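PDB 3FXA: SIS domain protein, which is a putative sugar-phosphate isomerase of the SIS family, probably binding phosphorylated sugars in pockets formed where the subunits of its tetramer meet. Local coordinates for residues A[53-58]-A[158-163]; A[69-74]-A[186-191]. All blocks are in the same frame, centred on the assembly; numbering follows the deposited sequence. Where two conformers were deposited one is given.

Interaction 1. Residues A[53-58]-A[158-163]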
loop_
_atom_site.group_PDB
_atom_site.type_symbol
_atom_site.label_atom_id
_atom_site.label_comp_id
_atom_site.label_asym_id
_atom_site.label_seq_id
_atom_site.Cartn_x
_atom_site.Cartn_y
_atom_site.Cartn_z
ATOM N N CYS A 53 6.020 3.414 -11.266
ATOM C CA CYS A 53 4.605 3.625 -11.594
ATOM C C CYS A 53 4.035 2.376 -12.270
ATOM O O CYS A 53 4.697 1.767 -13.119
ATOM C CB CYS A 53 4.466 4.782 -12.571
ATOM S SG CYS A 53 4.930 6.366 -11.928
ATOM N N GLY A 54 2.787 2.051 -11.939
ATOM C CA GLY A 54 2.092 0.921 -12.529
ATOM C C GLY A 54 2.856 -0.378 -12.352
ATOM O O GLY A 54 3.222 -0.719 -11.238
ATOM N N THR A 55 3.110 -1.062 -13.469
ATOM C CA THR A 55 3.814 -2.347 -13.466
ATOM C C THR A 55 5.245 -2.209 -12.912
ATOM O O THR A 55 5.720 -3.080 -12.164
ATOM C CB THR A 55 3.751 -3.013 -14.879
ATOM O OG1 THR A 55 4.094 -4.400 -14.783
ATOM C CG2 THR A 55 4.639 -2.280 -15.907
ATOM N N SER A 56 5.937 -1.121 -13.279
ATOM C CA SER A 56 7.285 -0.820 -12.720
ATOM C C SER A 56 7.190 -0.681 -11.183
ATOM O O SER A 56 8.118 -1.037 -10.465
ATOM C CB SER A 56 7.881 0.443 -13.318
ATOM O OG SER A 56 8.230 0.252 -14.665
ATOM N N GLY A 57 6.072 -0.146 -10.693
ATOM C CA GLY A 57 5.769 -0.066 -9.272
ATOM C C GLY A 57 5.660 -1.438 -8.610
ATOM O O GLY A 57 6.152 -1.594 -7.504
ATOM N N VAL A 58 5.030 -2.429 -9.278
ATOM C CA VAL A 58 4.910 -3.774 -8.716
ATOM C C VAL A 58 6.333 -4.390 -8.653
ATOM O O VAL A 58 6.681 -5.032 -7.647
ATOM C CB VAL A 58 3.887 -4.667 -9.446
ATOM C CG1 VAL A 58 3.822 -6.044 -8.760
ATOM C CG2 VAL A 58 2.509 -3.958 -9.511
ATOM N N ALA A 158 6.778 -9.281 -19.953
ATOM C CA ALA A 158 8.172 -9.730 -20.057
ATOM C C ALA A 158 9.159 -8.698 -19.474
ATOM O O ALA A 158 10.092 -9.074 -18.734
ATOM C CB ALA A 158 8.538 -10.043 -21.501
ATOM N N SER A 159 8.936 -7.407 -19.765
ATOM C CA SER A 159 9.813 -6.325 -19.246
ATOM C C SER A 159 9.837 -6.315 -17.719
ATOM O O SER A 159 10.908 -6.186 -17.099
ATOM C CB SER A 159 9.383 -4.950 -19.793
ATOM O OG SER A 159 10.146 -3.890 -19.248
ATOM N N THR A 160 8.647 -6.433 -17.117
ATOM C CA THR A 160 8.505 -6.480 -15.663
ATOM C C THR A 160 9.244 -7.674 -15.064
ATOM O O THR A 160 9.993 -7.524 -14.086
ATOM C CB THR A 160 7.028 -6.523 -15.266
ATOM O OG1 THR A 160 6.352 -5.430 -15.921
ATOM C CG2 THR A 160 6.871 -6.421 -13.757
HETATM N N MSE A 161 9.060 -8.836 -15.696
HETATM C CA MSE A 161 9.691 -10.077 -15.260
HETATM C C MSE A 161 11.213 -9.975 -15.357
HETATM O O MSE A 161 11.909 -10.403 -14.434
HETATM C CB MSE A 161 9.180 -11.273 -16.065
HETATM C CG MSE A 161 9.460 -12.568 -15.391
HETATM SE SE MSE A 161 8.270 -13.919 -16.053
HETATM C CE MSE A 161 6.572 -13.138 -15.560
ATOM N N ALA A 162 11.710 -9.381 -16.451
ATOM C CA ALA A 162 13.154 -9.175 -16.660
ATOM C C ALA A 162 13.750 -8.288 -15.543
ATOM O O ALA A 162 14.813 -8.587 -14.987
ATOM C CB ALA A 162 13.441 -8.562 -18.024
ATOM N N VAL A 163 13.043 -7.219 -15.193
ATOM C CA VAL A 163 13.464 -6.380 -14.058
ATOM C C VAL A 163 13.468 -7.146 -12.722
ATOM O O VAL A 163 14.462 -7.102 -12.013
ATOM C CB VAL A 163 12.634 -5.068 -13.918
ATOM C CG1 VAL A 163 13.086 -4.288 -12.695
ATOM C CG2 VAL A 163 12.764 -4.205 -15.148
#
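T55 and T160 face each other from the first turns of two helices, 55-69 and 157-177, with T55 CA 6.6 Å from T160 CA. Each sends its side chain toward the other helix, and these two residues account for nearly all of the contact. In the T55 conformer described here, one of two in the crystal, its hydroxyl stands anti to the backbone N (chi1 -164°), reaching across the gap until T55 OG1 lies 2.7 Å from T160 OG1. The two side chains cross obliquely, so each methyl flanks the partner's hydroxyl: T160 CG2 is 3.6 Å from T55 OG1, and T55 CG2 sits equally far from T160 OG1.

T160 OG1 also bonds to the carbonyl of A156, just before helix 157-177. Its chi1 of -52° keeps the oxygen beside the backbone N, where it can serve both partners. Behind T55, G54 occupies the N-cap position of helix 55-69 with positive phi, and its N bonds to D81 OD1 of the third subunit. H65 of the second subunit packs on T55 and K62 of that subunit on T160.

The glycine-containing turn after strand 48-51 is characteristic of the nucleotide-binding-like SIS fold and commonly forms part of its sugar-phosphate site. Here a single hydroxyl-hydroxyl contact joins the starts of the two helices: T160 OG1 is gripped by both T55 OG1 and A156 O, while T55, on the other side of the pair, is modelled in two conformers.

Interaction 2. Residues A[69-74]-A[186-191]; sequences CIERPA and SVIHPG
I188 and H189 meet C69 and E71 through three separate touches, none of them a hydrogen bond. I188 CD1 presses on the backbone carbonyl where a helix finishes, 3.3 Å from C69 O. The other branch, I188 CG2, lies 3.2 Å from E71 OE2, a methyl against a carboxylate oxygen. I188 can serve both because chi1 of 64° puts CG1 between the backbone N and carbonyl carbon, splitting the two branches toward different partners. Next to it, C69 SG reaches the rim of the imidazole, 3.8 Å from H189 CE1; it sits 4.7 Å from the H189 ring centroid and 74° off the normal, a sulfur-aromatic contact at the edge. C69 O also lies in the plane of the ring at its edge, 4.0 Å from H189 NE2.

Further out, E71 is the C-prime residue of a Schellman motif that ends helix 55-69: R72 N bonds to F67 O and E71 N to N68 O, which explains its positive phi. A bend at chi2 (-75°) brings E71 OE2 against I188 CG2. Both oxygens are taken by the fourth subunit, OE2 in a salt bridge with K118 and OE1 in a hydrogen bond with Q91. H189 stacks on F185, and its side chain is about 3 Å from a bound ethanediol.

H189, P190 and G191 begin a His-Pro-Gly-Gly sequence familiar from arabinose-5-phosphate isomerases of the SIS family, so the ethanediol may mark a substrate pocket. Within the chain, I188 methyls lie against a carbonyl and a carboxylate oxygen, and C69 lies at the edge of the imidazole; the grip of K118 and Q91 from the fourth subunit fixes the carboxylate that I188 packs on.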
loop_
_atom_site.group_PDB
_atom_site.type_symbol
_atom_site.label_atom_id
_atom_site.label_comp_id
_atom_site.label_asym_id
_atom_site.label_seq_id
_atom_site.Cartn_x
_atom_site.Cartn_y
_atom_site.Cartn_z
ATOM N N CYS A 69 13.844 -9.170 3.112
ATOM C CA CYS A 69 14.045 -10.562 3.464
ATOM C C CYS A 69 15.499 -10.949 3.742
ATOM O O CYS A 69 15.732 -11.861 4.534
ATOM C CB CYS A 69 13.472 -11.482 2.386
ATOM S SG CYS A 69 11.718 -11.476 2.278
ATOM N N ILE A 70 16.450 -10.240 3.103
ATOM C CA ILE A 70 17.876 -10.500 3.279
ATOM C C ILE A 70 18.572 -9.432 4.142
ATOM O O ILE A 70 19.778 -9.179 4.008
ATOM C CB ILE A 70 18.616 -10.725 1.948
ATOM C CG1 ILE A 70 18.678 -9.476 1.075
ATOM C CG2 ILE A 70 17.980 -11.887 1.205
ATOM C CD1 ILE A 70 19.980 -9.408 0.229
ATOM N N GLU A 71 17.806 -8.816 5.051
ATOM C CA GLU A 71 18.340 -7.806 5.970
ATOM C C GLU A 71 18.988 -6.596 5.284
ATOM O O GLU A 71 20.048 -6.129 5.726
ATOM C CB GLU A 71 19.246 -8.471 7.025
ATOM C CG GLU A 71 18.478 -9.165 8.115
ATOM C CD GLU A 71 17.853 -8.188 9.125
ATOM O OE1 GLU A 71 18.419 -7.076 9.347
ATOM O OE2 GLU A 71 16.821 -8.552 9.717
ATOM N N ARG A 72 18.397 -6.181 4.159
ATOM C CA ARG A 72 18.772 -4.959 3.454
ATOM C C ARG A 72 17.516 -4.086 3.524
ATOM O O ARG A 72 16.627 -4.186 2.651
ATOM C CB ARG A 72 19.229 -5.202 2.009
ATOM C CG ARG A 72 20.475 -6.086 1.906
ATOM C CD ARG A 72 21.448 -5.705 2.989
ATOM N NE ARG A 72 22.275 -4.555 2.724
ATOM C CZ ARG A 72 22.933 -3.902 3.679
ATOM N NH1 ARG A 72 22.824 -4.272 4.950
ATOM N NH2 ARG A 72 23.678 -2.867 3.368
ATOM N N PRO A 73 17.390 -3.241 4.599
ATOM C CA PRO A 73 16.188 -2.400 4.726
ATOM C C PRO A 73 15.838 -1.683 3.436
ATOM O O PRO A 73 16.734 -1.119 2.780
ATOM C CB PRO A 73 16.559 -1.373 5.786
ATOM C CG PRO A 73 17.797 -1.802 6.382
ATOM C CD PRO A 73 18.305 -3.018 5.737
ATOM N N ALA A 74 14.554 -1.733 3.094
ATOM C CA ALA A 74 14.032 -1.168 1.860
ATOM C C ALA A 74 12.611 -0.673 2.062
ATOM O O ALA A 74 11.881 -1.195 2.898
ATOM C CB ALA A 74 14.078 -2.198 0.786
ATOM N N SER A 186 15.346 -16.542 10.180
ATOM C CA SER A 186 14.344 -17.009 11.146
ATOM C C SER A 186 13.736 -15.892 12.017
ATOM O O SER A 186 12.553 -15.963 12.344
ATOM C CB SER A 186 14.907 -18.122 12.043
ATOM O OG SER A 186 15.877 -17.613 12.945
ATOM N N VAL A 187 14.540 -14.879 12.351
ATOM C CA VAL A 187 14.099 -13.733 13.170
ATOM C C VAL A 187 13.012 -12.942 12.461
ATOM O O VAL A 187 12.002 -12.589 13.097
ATOM C CB VAL A 187 15.267 -12.792 13.540
ATOM C CG1 VAL A 187 14.745 -11.491 14.191
ATOM C CG2 VAL A 187 16.222 -13.501 14.503
ATOM N N ILE A 188 13.242 -12.671 11.173
ATOM C CA ILE A 188 12.312 -11.877 10.321
ATOM C C ILE A 188 11.240 -12.725 9.579
ATOM O O ILE A 188 10.394 -12.172 8.876
ATOM C CB ILE A 188 13.078 -10.876 9.392
ATOM C CG1 ILE A 188 13.974 -11.573 8.363
ATOM C CG2 ILE A 188 13.947 -9.921 10.232
ATOM C CD1 ILE A 188 14.498 -10.656 7.316
ATOM N N HIS A 189 11.242 -14.052 9.760
ATOM C CA HIS A 189 10.214 -14.933 9.185
ATOM C C HIS A 189 9.567 -15.799 10.298
ATOM O O HIS A 189 9.519 -17.032 10.166
ATOM C CB HIS A 189 10.794 -15.803 8.041
ATOM C CG HIS A 189 11.296 -15.033 6.856
ATOM N ND1 HIS A 189 10.567 -14.908 5.694
ATOM C CD2 HIS A 189 12.472 -14.400 6.618
ATOM C CE1 HIS A 189 11.268 -14.233 4.802
ATOM N NE2 HIS A 189 12.427 -13.903 5.341
ATOM N N PRO A 190 9.063 -15.171 11.393
ATOM C CA PRO A 190 8.432 -15.962 12.460
ATOM C C PRO A 190 7.063 -16.591 12.100
ATOM O O PRO A 190 6.646 -17.540 12.773
ATOM C CB PRO A 190 8.275 -14.940 13.592
ATOM C CG PRO A 190 8.059 -13.668 12.893
ATOM C CD PRO A 190 8.970 -13.731 11.698
ATOM N N GLY A 191 6.381 -16.074 11.070
ATOM C CA GLY A 191 5.060 -16.562 10.664
ATOM C C GLY A 191 3.926 -15.935 11.462
ATOM O O GLY A 191 4.162 -15.209 12.441
#

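Helix 55-69 joins the two contacts: interaction 1 sits at its N-terminal end, interaction 2 at and just beyond its C-terminal end. Their partners are also consecutive, helix 157-177 being followed by helix 182-188, so the segments alternate along the chain. The centres lie 23 Å apart and the nearest atoms about 11 Å, without touching. The centre of interaction 1 is about 8 Å from that of the chain, and that of interaction 2 about 19 Å. Both touch the second subunit, but the third subunit meets the glycine-rich turn of 53-58 and the fourth meets both segments of interaction 2. The ethanediol belongs to the outer contact; the turn may border a sugar-phosphate site, as in related SIS domains.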